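Side-chain contact in pectate lyase (Bacillus subtilis, PDB 5AMV), which cleaves polygalacturonate by calcium-dependent beta-elimination, releasing oligosaccharides with unsaturated galacturonosyl groups at their non-reducing ends: residues A280-F285 and S337-G342. Numbering follows the deposited sequence. Where two conformers were deposited one is given.
Sequences APRVRF and SVFSGG. With ADA (alpha-D-galactopyranuronic acid), chain B.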
ATOM      1  N   ALA A 280      -1.966   4.093   8.244  1.00  7.27           N
ATOM      2  CA  ALA A 280      -1.210   2.893   8.521  1.00  7.95           C
ATOM      3  C   ALA A 280      -1.899   1.851   9.383  1.00  6.26           C
ATOM      4  O   ALA A 280      -1.347   1.433  10.407  1.00  6.71           O
ATOM      5  CB  ALA A 280       0.168   3.251   9.105  1.00  8.31           C
ATOM      6  N   PRO A 281      -3.134   1.413   9.000  1.00  6.93           N
ATOM      7  CA  PRO A 281      -3.865   1.743   7.784  1.00  5.96           C
ATOM      8  C   PRO A 281      -4.981   2.778   8.048  1.00  6.76           C
ATOM      9  O   PRO A 281      -5.368   2.982   9.214  1.00  8.12           O
ATOM     10  CB  PRO A 281      -4.540   0.408   7.433  1.00  6.61           C
ATOM     11  CG  PRO A 281      -4.901  -0.144   8.771  1.00  7.55           C
ATOM     12  CD  PRO A 281      -3.793   0.317   9.751  1.00  6.33           C
ATOM     13  N   ARG A 282      -5.524   3.343   6.974  1.00  7.16           N
ATOM     14  CA  ARG A 282      -6.815   4.059   7.053  1.00  7.15           C
ATOM     15  C   ARG A 282      -7.884   3.111   6.545  1.00  7.09           C
ATOM     16  O   ARG A 282      -7.750   2.597   5.436  1.00  8.23           O
ATOM     17  CB  ARG A 282      -6.810   5.289   6.155  1.00  6.54           C
ATOM     18  CG  ARG A 282      -8.016   6.211   6.351  1.00  9.36           C
ATOM     19  CD  ARG A 282      -8.380   6.882   5.044  1.00 10.15           C
ATOM     20  NE  ARG A 282      -9.290   8.001   5.226  1.00 11.41           N
ATOM     21  CZ  ARG A 282     -10.620   7.883   5.381  1.00 12.00           C
ATOM     22  NH1 ARG A 282     -11.206   6.692   5.401  1.00 10.58           N
ATOM     23  NH2 ARG A 282     -11.386   8.975   5.502  1.00 11.75           N
ATOM     24  N   VAL A 283      -8.941   2.866   7.331  1.00  7.94           N
ATOM     25  CA  VAL A 283      -9.900   1.820   6.992  1.00  8.10           C
ATOM     26  C   VAL A 283     -11.306   2.384   6.870  1.00  8.29           C
ATOM     27  O   VAL A 283     -11.708   3.207   7.671  1.00  9.60           O
ATOM     28  CB  VAL A 283      -9.912   0.726   8.113  1.00  8.36           C
ATOM     29  CG1 VAL A 283     -10.962  -0.393   7.844  1.00  9.51           C
ATOM     30  CG2 VAL A 283      -8.489   0.080   8.265  1.00  7.46           C
ATOM     31  N   ARG A 284     -12.015   1.957   5.838  1.00  9.00           N
ATOM     32  CA  ARG A 284     -13.478   2.059   5.818  1.00  9.32           C
ATOM     33  C   ARG A 284     -14.024   0.633   5.827  1.00  9.96           C
ATOM     34  O   ARG A 284     -13.456  -0.242   5.182  1.00  9.68           O
ATOM     35  CB  ARG A 284     -13.970   2.796   4.574  1.00  9.54           C
ATOM     36  CG  ARG A 284     -13.570   4.250   4.468  1.00 12.17           C
ATOM     37  CD  ARG A 284     -13.921   4.727   3.056  1.00 11.10           C
ATOM     38  NE  ARG A 284     -13.733   6.169   2.901  1.00 14.01           N
ATOM     39  CZ  ARG A 284     -12.625   6.739   2.440  1.00 11.15           C
ATOM     40  NH1 ARG A 284     -11.579   6.010   2.046  1.00 12.47           N
ATOM     41  NH2 ARG A 284     -12.568   8.061   2.332  1.00 16.37           N
ATOM     42  N   PHE A 285     -15.100   0.410   6.593  1.00 10.00           N
ATOM     43  CA  PHE A 285     -15.898  -0.845   6.520  1.00  9.91           C
ATOM     44  C   PHE A 285     -15.296  -2.121   7.055  1.00  9.80           C
ATOM     45  O   PHE A 285     -15.990  -2.913   7.693  1.00 11.64           O
ATOM     46  CB  PHE A 285     -16.432  -1.105   5.092  1.00 10.12           C
ATOM     47  CG  PHE A 285     -17.363  -0.012   4.600  1.00 10.35           C
ATOM     48  CD1 PHE A 285     -18.649   0.120   5.146  1.00 10.90           C
ATOM     49  CD2 PHE A 285     -16.934   0.913   3.646  1.00 11.26           C
ATOM     50  CE1 PHE A 285     -19.507   1.167   4.718  1.00 13.28           C
ATOM     51  CE2 PHE A 285     -17.780   1.976   3.206  1.00 14.44           C
ATOM     52  CZ  PHE A 285     -19.089   2.085   3.762  1.00 12.12           C
ATOM     53  N   SER A 337      -6.471   8.945  13.782  1.00  9.12           N
ATOM     54  CA  SER A 337      -7.279  10.037  13.255  1.00 10.48           C
ATOM     55  C   SER A 337      -8.678   9.463  13.001  1.00 10.62           C
ATOM     56  O   SER A 337      -8.820   8.413  12.389  1.00 10.73           O
ATOM     57  CB  SER A 337      -6.695  10.608  11.965  1.00 11.21           C
ATOM     58  OG  SER A 337      -7.434  11.766  11.535  1.00 12.64           O
ATOM     59  N   VAL A 338      -9.692  10.154  13.527  1.00 10.54           N
ATOM     60  CA  VAL A 338     -11.108   9.756  13.410  1.00 12.42           C
ATOM     61  C   VAL A 338     -11.811  10.578  12.330  1.00 12.75           C
ATOM     62  O   VAL A 338     -11.765  11.824  12.323  1.00 12.93           O
ATOM     63  CB  VAL A 338     -11.844   9.915  14.770  1.00 12.25           C
ATOM     64  CG1 VAL A 338     -13.250   9.346  14.606  1.00 12.55           C
ATOM     65  CG2 VAL A 338     -11.086   9.159  15.899  1.00 11.90           C
ATOM     66  N   PHE A 339     -12.420   9.880  11.379  1.00 12.85           N
ATOM     67  CA  PHE A 339     -13.150  10.530  10.279  1.00 14.84           C
ATOM     68  C   PHE A 339     -14.665  10.326  10.491  1.00 16.46           C
ATOM     69  O   PHE A 339     -15.062   9.494  11.294  1.00 15.95           O
ATOM     70  CB  PHE A 339     -12.674   9.945   8.947  1.00 14.22           C
ATOM     71  CG  PHE A 339     -11.192  10.098   8.731  1.00 15.37           C
ATOM     72  CD1 PHE A 339     -10.670  11.329   8.315  1.00 12.65           C
ATOM     73  CD2 PHE A 339     -10.303   9.043   9.021  1.00 14.60           C
ATOM     74  CE1 PHE A 339      -9.284  11.532   8.132  1.00 15.62           C
ATOM     75  CE2 PHE A 339      -8.908   9.226   8.841  1.00 12.63           C
ATOM     76  CZ  PHE A 339      -8.387  10.475   8.393  1.00 14.76           C
ATOM     77  N   SER A 340     -15.481  11.110   9.786  1.00 18.65           N
ATOM     78  CA  SER A 340     -16.940  10.987   9.890  0.62 19.73           C
ATOM     79  C   SER A 340     -17.357   9.547   9.550  1.00 19.04           C
ATOM     80  O   SER A 340     -16.851   8.938   8.589  1.00 19.32           O
ATOM     81  CB  SER A 340     -17.636  12.011   8.983  0.62 20.02           C
ATOM     82  OG  SER A 340     -19.045  11.997   9.166  0.62 23.22           O
ATOM     83  N   GLY A 341     -18.248   8.999  10.373  1.00 19.04           N
ATOM     84  CA  GLY A 341     -18.690   7.620  10.220  1.00 18.12           C
ATOM     85  C   GLY A 341     -17.789   6.694  11.024  1.00 17.33           C
ATOM     86  O   GLY A 341     -18.134   5.551  11.286  1.00 16.61           O
ATOM     87  N   GLY A 342     -16.622   7.197  11.427  1.00 15.93           N
ATOM     88  CA  GLY A 342     -15.738   6.404  12.292  1.00 15.36           C
ATOM     89  C   GLY A 342     -16.146   6.505  13.754  1.00 15.68           C
ATOM     90  O   GLY A 342     -16.063   7.575  14.370  1.00 17.39           O
TER
HETATM   91  C1  ADA B   3      -5.949  13.501   3.363  1.00 20.85           C
HETATM   92  C2  ADA B   3      -6.617  13.951   2.053  1.00 21.06           C
HETATM   93  C3  ADA B   3      -8.075  14.344   2.308  1.00 21.29           C
HETATM   94  C4  ADA B   3      -8.850  13.199   2.937  1.00 19.05           C
HETATM   95  C5  ADA B   3      -8.159  12.787   4.232  1.00 17.89           C
HETATM   96  C6  ADA B   3      -8.793  11.494   4.694  1.00 16.45           C
HETATM   97  O2  ADA B   3      -5.935  15.131   1.607  1.00 24.83           O
HETATM   98  O3  ADA B   3      -8.714  14.676   1.067  1.00 21.79           O
HETATM   99  O4  ADA B   3      -8.816  12.083   2.023  1.00 19.44           O
HETATM  100  O5  ADA B   3      -6.747  12.505   4.006  1.00 21.48           O
HETATM  101  O6B ADA B   3      -8.030  10.499   4.834  1.00 13.90           O
HETATM  102  O6A ADA B   3     -10.049  11.429   4.897  1.00 16.00           O
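The side chains of R282 and F339 reach toward each other from opposite sides and meet nearly flat, a worked example of an arginine that serves an aromatic ring and a carboxylate at once. The stack is a cation-pi contact: the guanidinium and ring planes are 20° apart, with R282 CZ 4.1 Å from the centroid of the F339 ring. R282 NH2 presses closest, 3.4 Å from F339 CG, while the other guanidinium face meets R284 NH2. Hydrogen bonding runs instead along the guanidinium edge, where the galacturonate carboxylate is gripped twice: R282 NE gives a nearly straight bond to O6B (2.8 Å, 166°), and R282 NH2 a second to O6A (2.9 Å). The arginine chain leaves CA with CG opposite the backbone N (chi1 -170°) and kinks at the next torsion, which brings this edge to the sugar. F339 also touches the sugar directly, CE1 lying 3.3 Å from O6A. Were F339 replaced by an alanine, one guanidinium face would probably lose its aromatic partner, leaving the group freer to tilt away from the carboxylate. R279, the inferred catalytic residue, and D173 also bind this sugar. In the parallel beta-helix, strand 310-312 separates strand 282-283 from strand 336-338, beyond which F339 begins a type II turn.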